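Long-range contacts in lysosome-associated membrane glycoprotein 1 (Mus musculus, PDB 5GV0), which is a heavily glycosylated lysosomal membrane protein whose membrane-proximal luminal domain probably takes part in its assembly: residues Thr3-Asn8 with Ile43-Thr48; Gln24-Tyr29 with Ser134-Ser139; Leu30-Lys35 with Leu97-Ser102; Asn64-Leu69 with Asn90-Asp95; Leu108-Ala113 with Thr123-Phe128. One frame throughout, in Å; residues are numbered along the deposited sequence.

The five contacts spread over the two beta sheets of one luminal LAMP domain, and no active site is involved; the nearest ligands are N-linked sugars, one of them carried by Asn90 in contact 4. Contacts 2 and 5, their centres about 11 Å apart, share a sheet, with strand 125-128 beside strand 133-138. Contacts 3 and 4, about 12 Å between centres, meet where the 30-35 turn of the first sheet reaches the second, strand 81-92 running beside strand 100-105. The loop holding Asp47 of contact 1 is joined to contact 4 by a 2.6 Å salt bridge, Asp47 OD2 to Arg67 NH2. Tyr29 OH of contact 2 lies 2.7 Å from Asp95 OD1 of contact 4, probably hydrogen-bonded.

Contact 1 of 5, residues Thr3-Asn8 with Ile43-Thr48; sequences TVSKYN and ISPNDT
Ser5 and Pro45 make the close part of this contact: Ser5 OG comes within 3.5 Å of Pro45 CA, serine being short enough to lie against the proline here. Deeper in, Tyr7 reaches over with its phenol tip, and Tyr7 OH touches the buried Ile43 at CG2, 3.6 Å away. Farther out, at the surface, Thr3 crosses the proline ring at about a right angle, its CB 4.0 Å from Pro45 CD. No direct hydrogen bond spans the two segments; separate waters bridge the more open side instead. One joins Tyr7 OH to Ser44 O, and another accepts from Thr3 N while donating to Ile43 O, 2.8 Å away. Residues 43-48 keep their own shape through a type I turn from Ser44 to Asp47 and an ST turn at Ser44 OG. Strand 14-30 lies next to both segments, bonding through its backbone to Ser5, Tyr7 and Ile43, while Val62 of strand 57-64 packs against Tyr7 and Ile43.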
# COMPACT_ATOMS: atom_id res chain seq x y z
N THR A 3 9.92 3.97 -8.18
CA THR A 3 9.68 3.20 -9.38
C THR A 3 8.28 2.56 -9.38
O THR A 3 7.86 2.00 -8.38
CB THR A 3 10.74 2.11 -9.52
OG1 THR A 3 12.03 2.73 -9.61
CG2 THR A 3 10.49 1.24 -10.74
N VAL A 4 7.58 2.67 -10.51
CA VAL A 4 6.29 1.99 -10.68
C VAL A 4 6.51 0.48 -10.80
O VAL A 4 7.25 0.04 -11.67
CB VAL A 4 5.53 2.50 -11.92
CG1 VAL A 4 4.29 1.65 -12.19
CG2 VAL A 4 5.16 3.96 -11.75
N SER A 5 5.87 -0.28 -9.91
CA SER A 5 5.97 -1.73 -9.92
C SER A 5 4.60 -2.34 -10.09
O SER A 5 3.59 -1.76 -9.68
CB SER A 5 6.61 -2.23 -8.62
OG SER A 5 7.90 -1.68 -8.45
N LYS A 6 4.56 -3.52 -10.70
CA LYS A 6 3.31 -4.21 -10.95
C LYS A 6 3.13 -5.38 -10.00
O LYS A 6 4.09 -6.08 -9.63
CB LYS A 6 3.25 -4.67 -12.41
CG LYS A 6 3.36 -3.50 -13.38
CD LYS A 6 3.07 -3.90 -14.82
CE LYS A 6 3.30 -2.72 -15.76
NZ LYS A 6 2.55 -1.51 -15.31
N TYR A 7 1.89 -5.59 -9.59
CA TYR A 7 1.55 -6.64 -8.64
C TYR A 7 0.29 -7.37 -9.07
O TYR A 7 -0.66 -6.75 -9.55
CB TYR A 7 1.34 -6.05 -7.24
CG TYR A 7 2.48 -5.19 -6.73
CD1 TYR A 7 3.55 -5.75 -6.06
CD2 TYR A 7 2.48 -3.82 -6.92
CE1 TYR A 7 4.59 -4.97 -5.58
CE2 TYR A 7 3.51 -3.03 -6.46
CZ TYR A 7 4.56 -3.61 -5.79
OH TYR A 7 5.59 -2.83 -5.31
N ASN A 8 0.29 -8.68 -8.89
CA ASN A 8 -0.86 -9.53 -9.18
C ASN A 8 -1.00 -10.51 -8.03
O ASN A 8 -0.07 -11.25 -7.74
CB ASN A 8 -0.68 -10.25 -10.52
CG ASN A 8 -1.74 -11.29 -10.80
OD1 ASN A 8 -2.92 -11.07 -10.58
ND2 ASN A 8 -1.31 -12.44 -11.30
N ILE A 43 9.66 1.75 -2.03
CA ILE A 43 9.37 0.36 -2.31
C ILE A 43 10.03 0.05 -3.63
O ILE A 43 9.81 0.73 -4.64
CB ILE A 43 7.87 0.09 -2.36
CG1 ILE A 43 7.23 0.41 -1.01
CG2 ILE A 43 7.62 -1.36 -2.76
CD1 ILE A 43 7.95 -0.18 0.18
N SER A 44 10.88 -0.96 -3.62
CA SER A 44 11.73 -1.28 -4.76
C SER A 44 11.09 -2.33 -5.65
O SER A 44 10.40 -3.22 -5.16
CB SER A 44 13.09 -1.76 -4.27
OG SER A 44 13.87 -2.23 -5.35
N PRO A 45 11.33 -2.23 -6.96
CA PRO A 45 10.93 -3.29 -7.88
C PRO A 45 11.56 -4.63 -7.49
O PRO A 45 11.02 -5.70 -7.78
CB PRO A 45 11.46 -2.80 -9.24
CG PRO A 45 12.53 -1.81 -8.89
CD PRO A 45 12.05 -1.15 -7.64
N ASN A 46 12.70 -4.54 -6.79
CA ASN A 46 13.46 -5.70 -6.35
C ASN A 46 12.84 -6.45 -5.18
O ASN A 46 13.21 -7.58 -4.89
CB ASN A 46 14.87 -5.27 -5.95
CG ASN A 46 15.62 -4.64 -7.09
OD1 ASN A 46 15.38 -4.96 -8.25
ND2 ASN A 46 16.53 -3.72 -6.77
N ASP A 47 11.90 -5.80 -4.49
CA ASP A 47 11.30 -6.40 -3.31
C ASP A 47 10.54 -7.67 -3.64
O ASP A 47 10.01 -7.83 -4.73
CB ASP A 47 10.36 -5.42 -2.62
CG ASP A 47 11.08 -4.23 -2.00
OD1 ASP A 47 12.31 -4.30 -1.83
OD2 ASP A 47 10.39 -3.23 -1.69
N THR A 48 10.51 -8.57 -2.66
CA THR A 48 9.72 -9.79 -2.75
C THR A 48 8.27 -9.45 -2.50
O THR A 48 7.96 -8.79 -1.50
CB THR A 48 10.20 -10.82 -1.73
OG1 THR A 48 11.54 -11.21 -2.04
CG2 THR A 48 9.30 -12.04 -1.74
O HOH W 1 7.47 1.66 -5.75
O HOH W 2 11.34 2.60 -6.13
O HOH W 3 7.91 -4.32 -5.52

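Contact 2 of 5, residues Gln24-Tyr29 with Ser134-Ser139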
# COMPACT_ATOMS: atom_id res chain seq x y z
N GLN A 24 6.34 4.85 -1.43
CA GLN A 24 7.47 5.35 -0.66
C GLN A 24 7.06 5.47 0.80
O GLN A 24 6.00 6.00 1.10
CB GLN A 24 7.90 6.71 -1.21
CG GLN A 24 8.93 7.46 -0.40
CD GLN A 24 9.19 8.81 -1.03
OE1 GLN A 24 8.52 9.79 -0.72
NE2 GLN A 24 10.15 8.85 -1.94
N LEU A 25 7.89 4.95 1.69
CA LEU A 25 7.67 5.13 3.12
C LEU A 25 8.42 6.37 3.59
O LEU A 25 9.60 6.53 3.33
CB LEU A 25 8.14 3.91 3.91
CG LEU A 25 7.49 2.59 3.51
CD1 LEU A 25 8.31 1.44 4.04
CD2 LEU A 25 6.07 2.53 4.04
N ASN A 26 7.72 7.26 4.29
CA ASN A 26 8.33 8.43 4.88
C ASN A 26 8.31 8.25 6.39
O ASN A 26 7.24 8.26 7.00
CB ASN A 26 7.59 9.71 4.44
CG ASN A 26 8.22 10.99 4.98
OD1 ASN A 26 8.63 11.06 6.14
ND2 ASN A 26 8.26 12.01 4.15
N ILE A 27 9.48 8.04 6.98
CA ILE A 27 9.54 7.70 8.40
C ILE A 27 10.41 8.67 9.19
O ILE A 27 11.55 8.99 8.80
CB ILE A 27 10.02 6.25 8.62
CG1 ILE A 27 9.99 5.90 10.10
CG2 ILE A 27 11.41 6.02 8.01
CD1 ILE A 27 9.90 4.43 10.38
N THR A 28 9.85 9.17 10.28
CA THR A 28 10.57 10.03 11.21
C THR A 28 10.89 9.21 12.45
O THR A 28 10.00 8.57 13.02
CB THR A 28 9.74 11.26 11.58
OG1 THR A 28 9.46 12.01 10.39
CG2 THR A 28 10.49 12.14 12.56
N TYR A 29 12.16 9.19 12.86
CA TYR A 29 12.54 8.38 14.01
C TYR A 29 13.74 8.95 14.77
O TYR A 29 14.45 9.82 14.28
CB TYR A 29 12.83 6.95 13.57
CG TYR A 29 14.05 6.76 12.69
CD1 TYR A 29 13.99 6.97 11.32
CD2 TYR A 29 15.26 6.33 13.24
CE1 TYR A 29 15.10 6.78 10.52
CE2 TYR A 29 16.37 6.13 12.44
CZ TYR A 29 16.29 6.35 11.08
OH TYR A 29 17.39 6.16 10.28
N SER A 134 4.25 8.09 7.14
CA SER A 134 3.25 8.19 6.08
C SER A 134 3.62 7.23 4.95
O SER A 134 4.80 6.94 4.72
CB SER A 134 3.12 9.62 5.56
OG SER A 134 4.33 10.08 4.99
N LEU A 135 2.59 6.72 4.29
CA LEU A 135 2.77 5.95 3.07
C LEU A 135 2.48 6.87 1.91
O LEU A 135 1.34 7.29 1.71
CB LEU A 135 1.84 4.74 3.04
CG LEU A 135 1.83 3.94 1.74
CD1 LEU A 135 3.17 3.25 1.49
CD2 LEU A 135 0.69 2.92 1.75
N ASN A 136 3.52 7.20 1.16
CA ASN A 136 3.38 8.08 0.01
C ASN A 136 3.08 7.27 -1.23
O ASN A 136 3.90 6.48 -1.70
CB ASN A 136 4.64 8.94 -0.15
CG ASN A 136 4.88 9.83 1.05
OD1 ASN A 136 3.97 10.03 1.86
ND2 ASN A 136 6.08 10.37 1.17
N VAL A 137 1.85 7.43 -1.71
CA VAL A 137 1.39 6.79 -2.92
C VAL A 137 1.64 7.77 -4.04
O VAL A 137 0.85 8.69 -4.28
CB VAL A 137 -0.10 6.41 -2.84
CG1 VAL A 137 -0.51 5.66 -4.09
CG2 VAL A 137 -0.35 5.56 -1.61
N PHE A 138 2.78 7.60 -4.69
CA PHE A 138 3.26 8.58 -5.65
C PHE A 138 2.42 8.53 -6.91
O PHE A 138 2.04 9.56 -7.46
CB PHE A 138 4.74 8.32 -5.95
CG PHE A 138 5.36 9.35 -6.84
CD1 PHE A 138 5.82 10.54 -6.31
CD2 PHE A 138 5.48 9.12 -8.20
CE1 PHE A 138 6.39 11.49 -7.14
CE2 PHE A 138 6.05 10.06 -9.03
CZ PHE A 138 6.50 11.25 -8.50
N SER A 139 2.11 7.31 -7.36
CA SER A 139 1.11 7.11 -8.40
C SER A 139 0.54 5.72 -8.25
O SER A 139 1.18 4.84 -7.66
CB SER A 139 1.70 7.30 -9.80
OG SER A 139 2.58 6.25 -10.12
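Asn136, which bonds Gln24 across the strands, has its OD1 gripped by two groups, the hydroxyl of Ser134 at 3.2 Å from OG and, from the adjoining strand, His126 ND1. This holds the amide so that ND2 turns toward Gln24. The two segments form an antiparallel strand pair within the larger sheet of the domain: Gln24 opposes Asn136 and Asn26 opposes Ser134 as hydrogen-bonded pairs, with Leu25 and Leu135 as the non-hydrogen-bonded pair between them. Four backbone bonds join the strands, the shortest from Asn136 N to Gln24 O at 2.8 Å. Asn136 ND2 adds a side-chain bond to Gln24 OE1 of 3.1 Å, nearly straight at 171° and directed at a lone pair, although the two amide planes are turned 66° apart. In Gln24, CG stands anti to the backbone N (chi1 172°) and the chain continues extended, so the long side chain reaches Asn136; its NE2 goes on to Asn42. Asn26 packs on the same polar face, its CB 3.3 Å from Ser134 OG. Past Asn136 the pairing with strand 14-30 is interrupted by a classic beta bulge, Phe138 and Ser139 both facing Ala22. The other face is apolar, as befits the side turned to the second sheet, where Leu135 rests on Leu71 and Leu25 on Leu69; here Leu25 CD2 meets Leu135 CD1 at 3.9 Å.

Contact 3 of 5, residues Leu30-Lys35 with Leu97-Ser102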
# COMPACT_ATOMS: atom_id res chain seq x y z
N LEU A 30 13.93 8.43 15.98
CA LEU A 30 15.05 8.81 16.84
C LEU A 30 16.26 7.94 16.58
O LEU A 30 16.18 6.71 16.67
CB LEU A 30 14.64 8.70 18.31
CG LEU A 30 13.73 9.79 18.87
CD1 LEU A 30 13.27 9.43 20.28
CD2 LEU A 30 14.45 11.12 18.87
N LYS A 31 17.38 8.57 16.26
CA LYS A 31 18.64 7.85 16.06
C LYS A 31 19.29 7.52 17.40
O LYS A 31 18.84 7.98 18.45
CB LYS A 31 19.59 8.67 15.19
CG LYS A 31 19.03 9.03 13.82
CD LYS A 31 20.12 9.56 12.89
CE LYS A 31 20.77 10.81 13.44
NZ LYS A 31 21.93 11.22 12.61
N LYS A 32 20.35 6.71 17.36
CA LYS A 32 21.07 6.33 18.57
C LYS A 32 21.65 7.54 19.28
O LYS A 32 21.72 7.57 20.51
CB LYS A 32 22.20 5.35 18.24
CG LYS A 32 21.74 4.02 17.69
CD LYS A 32 22.89 3.03 17.64
CE LYS A 32 22.52 1.79 16.86
NZ LYS A 32 21.13 1.35 17.15
N ASP A 33 22.06 8.54 18.50
CA ASP A 33 22.66 9.75 19.07
C ASP A 33 21.60 10.71 19.59
O ASP A 33 21.88 11.90 19.79
CB ASP A 33 23.55 10.45 18.03
CG ASP A 33 22.80 10.86 16.78
OD1 ASP A 33 21.55 10.77 16.76
OD2 ASP A 33 23.46 11.28 15.80
N ASN A 34 20.39 10.18 19.76
CA ASN A 34 19.26 10.89 20.37
C ASN A 34 18.65 11.97 19.48
O ASN A 34 17.75 12.69 19.90
CB ASN A 34 19.68 11.50 21.72
CG ASN A 34 18.51 11.86 22.59
OD1 ASN A 34 17.45 11.22 22.53
ND2 ASN A 34 18.67 12.89 23.41
N LYS A 35 19.12 12.07 18.24
CA LYS A 35 18.58 13.07 17.32
C LYS A 35 17.48 12.48 16.45
O LYS A 35 17.46 11.29 16.15
CB LYS A 35 19.69 13.64 16.46
CG LYS A 35 20.74 14.40 17.25
CD LYS A 35 22.00 14.62 16.43
CE LYS A 35 23.16 15.05 17.31
NZ LYS A 35 24.44 15.05 16.56
N LEU A 97 17.56 4.37 17.64
CA LEU A 97 17.58 4.06 19.07
C LEU A 97 16.89 2.72 19.32
O LEU A 97 17.39 1.88 20.08
CB LEU A 97 16.89 5.16 19.88
CG LEU A 97 17.04 5.04 21.39
CD1 LEU A 97 18.50 5.21 21.79
CD2 LEU A 97 16.16 6.06 22.10
N VAL A 98 15.74 2.53 18.69
CA VAL A 98 15.05 1.25 18.69
C VAL A 98 15.12 0.69 17.28
O VAL A 98 14.29 1.02 16.43
CB VAL A 98 13.59 1.38 19.15
CG1 VAL A 98 12.93 0.00 19.21
CG2 VAL A 98 13.51 2.08 20.50
N PRO A 99 16.13 -0.16 17.02
CA PRO A 99 16.44 -0.64 15.67
C PRO A 99 15.29 -1.39 15.00
O PRO A 99 14.97 -1.12 13.83
CB PRO A 99 17.62 -1.60 15.90
CG PRO A 99 18.21 -1.16 17.20
CD PRO A 99 17.06 -0.69 18.02
N THR A 100 14.67 -2.31 15.72
CA THR A 100 13.63 -3.17 15.17
C THR A 100 12.29 -2.82 15.78
O THR A 100 12.12 -2.84 17.00
CB THR A 100 13.96 -4.65 15.39
OG1 THR A 100 15.14 -4.98 14.63
CG2 THR A 100 12.82 -5.53 14.92
N PHE A 101 11.33 -2.49 14.92
CA PHE A 101 10.04 -1.99 15.37
C PHE A 101 8.94 -2.31 14.37
O PHE A 101 9.20 -2.76 13.26
CB PHE A 101 10.10 -0.48 15.59
CG PHE A 101 10.46 0.28 14.35
CD1 PHE A 101 11.79 0.52 14.05
CD2 PHE A 101 9.48 0.72 13.48
CE1 PHE A 101 12.13 1.21 12.90
CE2 PHE A 101 9.82 1.40 12.33
CZ PHE A 101 11.15 1.65 12.04
N SER A 102 7.70 -2.07 14.79
CA SER A 102 6.54 -2.18 13.91
C SER A 102 5.67 -0.94 14.06
O SER A 102 5.60 -0.35 15.13
CB SER A 102 5.72 -3.43 14.23
OG SER A 102 6.42 -4.61 13.88
O HOH W 4 14.33 4.79 17.47
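Leu97 and Leu30 are joined by one nearly straight backbone bond, Leu97 N to Leu30 O, 2.9 Å long with an angle of 174° at the hydrogen. Leu30 leads into the tip of a beta hairpin, a type I turn from Lys31 to Asn34 whose last residue has a positive phi, the type I plus G1 bulge pattern; asparagine tolerates this left-handed backbone better than most residues. This tip, between strands 14-30 and 36-42 of one sheet, meets the link between strands 81-92 and 100-105 of the other. Inside the turn Asp33 stands as an Asx turn, OD1 taking Lys35 N, while OD2 makes a salt bridge to Lys31 NZ at 3.5 Å and a long one to Lys35. Lys32 begins with CG anti to its carbonyl carbon, runs extended, then bends at chi4 (-40°), which turns NZ to the carbonyl oxygen of Ala96; the same nitrogen lies 3.9 Å from Pro99 CG, the lysine crossing the ring at about a right angle. Leu97 CB sits 3.6 Å from Leu30 O, on the surface of the domain. That carbonyl has a second partner, a water that donates to Leu30 O at 2.8 Å and accepts from Val98 N.

Contact 4 of 5, residues Asn64-Leu69 with Asn90-Asp95; sequences NKNRAL and NMTLPD. With NAG (2-acetamido-2-deoxy-beta-D-glucopyranose), chain E.
Asn66 to Ala68 run beside Asn90 to Thr92, and the approach is prepared by Asn64, whose OD1 accepts Asn66 N in an Asx turn; asparagine suits this because its short amide can accept a backbone N-H two residues on. Lys65 curls back so that NZ donates to Asn66 OD1 from above the carbonyl plane. Asn66 makes the first link across: its O receives Thr92 N at 2.8 Å, and its ND2 lies 3.9 Å from Thr92 CB. At Arg67 the strands are antiparallel, the beta hairpin of strands 67-76 and 81-92, and Arg67 opposes Met91 as a non-hydrogen-bonded pair, 4.4 Å between CA atoms. Its aliphatic CG meets Met91 CE at 4.2 Å, apolar against apolar, before the chain bends at chi2 and chi3 and carries the guanidinium away to Asp47 and Val62 O; Asn64 CG lies over one face, offset toward the rim. Ala68 pairs with Asn90 through two backbone bonds of 2.8 Å, Ala68 N to Asn90 O and Asn90 N to Ala68 O. Asn90 ND2 bears the sugar, bonded to C1 of the N-acetylglucosamine, and OD1 holds to Ser102. Ala68 CB, a small side chain beside the acetamido group, lies 3.5 Å from the sugar's O7.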
# COMPACT_ATOMS: atom_id res chain seq x y z
N ASN A 64 11.82 -6.98 1.93
CA ASN A 64 13.21 -7.33 1.72
C ASN A 64 13.82 -7.71 3.07
O ASN A 64 13.09 -7.95 4.03
CB ASN A 64 13.97 -6.18 1.06
CG ASN A 64 13.87 -4.88 1.83
OD1 ASN A 64 14.02 -4.85 3.05
ND2 ASN A 64 13.62 -3.79 1.11
N LYS A 65 15.15 -7.75 3.14
CA LYS A 65 15.83 -8.23 4.34
C LYS A 65 15.55 -7.37 5.58
O LYS A 65 15.50 -7.88 6.70
CB LYS A 65 17.34 -8.29 4.08
CG LYS A 65 18.13 -8.99 5.18
CD LYS A 65 19.60 -9.11 4.81
CE LYS A 65 20.27 -7.75 4.73
NZ LYS A 65 20.29 -7.06 6.05
N ASN A 66 15.36 -6.07 5.38
CA ASN A 66 15.25 -5.14 6.50
C ASN A 66 13.86 -4.55 6.72
O ASN A 66 13.66 -3.75 7.62
CB ASN A 66 16.24 -3.98 6.31
CG ASN A 66 17.67 -4.38 6.61
OD1 ASN A 66 18.52 -4.36 5.73
ND2 ASN A 66 17.93 -4.75 7.86
N ARG A 67 12.89 -4.97 5.91
CA ARG A 67 11.60 -4.29 5.90
C ARG A 67 10.51 -5.15 5.30
O ARG A 67 10.71 -5.82 4.29
CB ARG A 67 11.72 -2.99 5.11
CG ARG A 67 10.49 -2.11 5.10
CD ARG A 67 10.31 -1.48 3.73
NE ARG A 67 9.72 -2.43 2.79
CZ ARG A 67 10.06 -2.54 1.51
NH1 ARG A 67 11.01 -1.77 0.99
NH2 ARG A 67 9.45 -3.44 0.76
N ALA A 68 9.33 -5.13 5.93
CA ALA A 68 8.16 -5.76 5.35
C ALA A 68 6.98 -4.81 5.46
O ALA A 68 6.65 -4.33 6.55
CB ALA A 68 7.85 -7.08 6.05
N LEU A 69 6.37 -4.52 4.32
CA LEU A 69 5.19 -3.66 4.25
C LEU A 69 3.99 -4.46 3.79
O LEU A 69 4.05 -5.07 2.72
CB LEU A 69 5.43 -2.50 3.28
CG LEU A 69 4.19 -1.65 2.97
CD1 LEU A 69 3.78 -0.82 4.17
CD2 LEU A 69 4.45 -0.75 1.75
N ASN A 90 6.93 -3.73 9.30
CA ASN A 90 8.03 -4.19 10.15
C ASN A 90 9.32 -3.63 9.58
O ASN A 90 9.54 -3.71 8.37
CB ASN A 90 8.12 -5.72 10.19
CG ASN A 90 7.00 -6.37 10.97
OD1 ASN A 90 6.24 -5.71 11.68
ND2 ASN A 90 6.91 -7.69 10.83
N MET A 91 10.18 -3.08 10.42
CA MET A 91 11.41 -2.52 9.89
C MET A 91 12.57 -2.64 10.85
O MET A 91 12.40 -2.58 12.06
CB MET A 91 11.18 -1.06 9.50
CG MET A 91 12.24 -0.49 8.60
SD MET A 91 11.67 1.05 7.87
CE MET A 91 12.73 1.13 6.43
N THR A 92 13.77 -2.79 10.29
CA THR A 92 14.98 -2.68 11.08
C THR A 92 15.81 -1.50 10.56
O THR A 92 16.19 -1.46 9.39
CB THR A 92 15.82 -3.97 11.04
OG1 THR A 92 15.10 -5.02 11.70
CG2 THR A 92 17.15 -3.76 11.75
N LEU A 93 16.05 -0.53 11.44
CA LEU A 93 16.88 0.63 11.12
C LEU A 93 18.12 0.60 12.00
O LEU A 93 18.04 0.91 13.18
CB LEU A 93 16.11 1.93 11.33
CG LEU A 93 14.90 2.23 10.44
CD1 LEU A 93 14.12 3.41 11.00
CD2 LEU A 93 15.34 2.52 9.03
N PRO A 94 19.27 0.22 11.41
CA PRO A 94 20.51 0.02 12.17
C PRO A 94 20.93 1.23 13.02
O PRO A 94 21.47 1.03 14.09
CB PRO A 94 21.54 -0.26 11.08
CG PRO A 94 20.75 -0.83 9.96
CD PRO A 94 19.45 -0.08 9.98
N ASP A 95 20.65 2.45 12.56
CA ASP A 95 21.10 3.64 13.29
C ASP A 95 20.04 4.21 14.22
O ASP A 95 20.22 5.29 14.79
CB ASP A 95 21.57 4.72 12.31
CG ASP A 95 20.43 5.36 11.52
OD1 ASP A 95 19.34 4.75 11.43
OD2 ASP A 95 20.64 6.47 10.99
C1 NAG E . 5.90 -8.48 11.49
C2 NAG E . 5.02 -9.17 10.46
C3 NAG E . 3.99 -10.07 11.14
C4 NAG E . 4.69 -11.02 12.11
C5 NAG E . 5.57 -10.24 13.07
C6 NAG E . 6.37 -11.13 13.99
C7 NAG E . 4.54 -8.08 8.30
C8 NAG E . 3.78 -6.99 7.61
N2 NAG E . 4.35 -8.18 9.62
O3 NAG E . 3.30 -10.82 10.15
O4 NAG E . 3.72 -11.75 12.85
O5 NAG E . 6.51 -9.46 12.32
O6 NAG E . 7.39 -11.82 13.29
O7 NAG E . 5.29 -8.84 7.69

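Contact 5 of 5, residues Leu108-Ala113 with Thr123-Phe128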
# COMPACT_ATOMS: atom_id res chain seq x y z
N LEU A 108 -7.75 2.89 8.11
CA LEU A 108 -7.54 3.75 6.96
C LEU A 108 -8.71 3.66 6.00
O LEU A 108 -9.48 2.70 6.02
CB LEU A 108 -6.27 3.37 6.21
CG LEU A 108 -5.00 3.25 7.05
CD1 LEU A 108 -3.83 2.84 6.18
CD2 LEU A 108 -4.68 4.58 7.73
N LYS A 109 -8.84 4.67 5.15
CA LYS A 109 -9.75 4.59 4.01
C LYS A 109 -9.19 5.44 2.89
O LYS A 109 -9.43 6.66 2.84
CB LYS A 109 -11.17 5.02 4.38
CG LYS A 109 -12.14 4.86 3.21
CD LYS A 109 -13.60 4.91 3.65
CE LYS A 109 -14.04 3.59 4.27
NZ LYS A 109 -15.49 3.59 4.60
N ALA A 110 -8.42 4.81 2.02
CA ALA A 110 -7.82 5.49 0.89
C ALA A 110 -7.93 4.60 -0.33
O ALA A 110 -8.35 3.44 -0.23
CB ALA A 110 -6.36 5.85 1.18
N LEU A 111 -7.56 5.15 -1.49
CA LEU A 111 -7.57 4.41 -2.75
C LEU A 111 -8.94 3.77 -2.99
O LEU A 111 -9.05 2.64 -3.47
CB LEU A 111 -6.46 3.35 -2.76
CG LEU A 111 -5.08 3.74 -2.22
CD1 LEU A 111 -4.08 2.59 -2.40
CD2 LEU A 111 -4.57 5.02 -2.87
N GLN A 112 -10.00 4.50 -2.65
CA GLN A 112 -11.34 3.96 -2.70
C GLN A 112 -11.95 4.02 -4.09
O GLN A 112 -11.90 5.06 -4.76
CB GLN A 112 -12.24 4.69 -1.71
CG GLN A 112 -13.67 4.14 -1.65
CD GLN A 112 -14.48 4.72 -0.51
OE1 GLN A 112 -14.65 4.09 0.53
NE2 GLN A 112 -15.00 5.93 -0.71
N ALA A 113 -12.54 2.91 -4.52
CA ALA A 113 -13.23 2.87 -5.80
C ALA A 113 -14.34 1.84 -5.79
O ALA A 113 -14.38 0.95 -4.93
CB ALA A 113 -12.24 2.57 -6.93
N THR A 123 -1.47 11.91 -8.81
CA THR A 123 -1.14 12.96 -7.86
C THR A 123 -0.69 12.31 -6.56
O THR A 123 -1.42 11.50 -5.99
CB THR A 123 -2.33 13.90 -7.59
OG1 THR A 123 -2.72 14.53 -8.81
CG2 THR A 123 -1.96 14.98 -6.58
N GLU A 124 0.51 12.65 -6.11
CA GLU A 124 1.08 12.12 -4.88
C GLU A 124 0.12 12.26 -3.69
O GLU A 124 -0.35 13.36 -3.40
CB GLU A 124 2.39 12.87 -4.60
CG GLU A 124 3.30 12.28 -3.54
CD GLU A 124 4.66 12.97 -3.54
OE1 GLU A 124 5.45 12.74 -2.61
OE2 GLU A 124 4.93 13.75 -4.48
N GLU A 125 -0.18 11.15 -3.02
CA GLU A 125 -0.99 11.20 -1.80
C GLU A 125 -0.18 10.71 -0.61
O GLU A 125 0.35 9.60 -0.63
CB GLU A 125 -2.27 10.37 -1.93
CG GLU A 125 -3.17 10.52 -0.69
CD GLU A 125 -4.41 9.64 -0.73
OE1 GLU A 125 -4.62 8.94 -1.74
OE2 GLU A 125 -5.17 9.66 0.26
N HIS A 126 -0.10 11.54 0.42
CA HIS A 126 0.60 11.17 1.63
C HIS A 126 -0.39 10.62 2.63
O HIS A 126 -1.11 11.38 3.28
CB HIS A 126 1.35 12.37 2.20
CG HIS A 126 2.28 13.02 1.22
ND1 HIS A 126 3.49 12.47 0.87
CD2 HIS A 126 2.17 14.17 0.52
CE1 HIS A 126 4.09 13.25 -0.01
NE2 HIS A 126 3.31 14.29 -0.24
N ILE A 127 -0.45 9.30 2.73
CA ILE A 127 -1.42 8.66 3.62
C ILE A 127 -0.85 8.55 5.03
O ILE A 127 0.15 7.88 5.25
CB ILE A 127 -1.80 7.27 3.11
CG1 ILE A 127 -2.40 7.35 1.71
CG2 ILE A 127 -2.80 6.62 4.07
CD1 ILE A 127 -2.67 5.99 1.08
N PHE A 128 -1.50 9.23 5.97
CA PHE A 128 -1.11 9.18 7.37
C PHE A 128 -1.29 7.76 7.91
O PHE A 128 -2.38 7.20 7.83
CB PHE A 128 -1.95 10.19 8.17
CG PHE A 128 -1.62 10.27 9.64
CD1 PHE A 128 -2.11 9.33 10.54
CD2 PHE A 128 -0.88 11.34 10.13
CE1 PHE A 128 -1.82 9.43 11.89
CE2 PHE A 128 -0.61 11.45 11.49
CZ PHE A 128 -1.08 10.50 12.37
O HOH W 5 -7.08 7.85 -1.96
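Ile127 leans toward Ala110 and can be followed outward from its branch point. CB carries two arms, CG1 lying anti to the carbonyl carbon (chi1 -58°) and CG2 anti to the backbone N. The CG2 methyl goes to Leu108, at 4.4 Å from CD1. Along the other arm, CG1 comes within 4.3 Å of Ala110 CB, and the terminal CD1 closes to 3.7 Å of the same methyl; beyond it Leu111 CD2 stands 4.5 Å from CD1. A branched aliphatic residue suits this place: CG2 faces Leu108 while the CG1-CD1 arm meets Ala110 and Leu111, and the small Ala110 lets the isoleucine come close. Strand 125-128 pairs with strand 133-138 in one sheet, whereas Ala110 and Leu108 bond through their backbones to strand 81-92 of the other, so the contact is face-to-face packing between two sheets, without a direct hydrogen bond across. The touching parts, 108-111 and 125-128, run in nearly opposite directions. At Leu111 the backbone adopts a left-handed conformation and turns a corner, and its N-H passes to a water that in turn donates to Glu125 OE1 at 2.7 Å. Glu125 has CG anti to the backbone N and an extended chain beyond; its OE2 lies 4.1 Å from Ala110 CB. At the opposite end Leu108 CD2 rests 3.5 Å from Phe128 O, where both residues also touch a glycan.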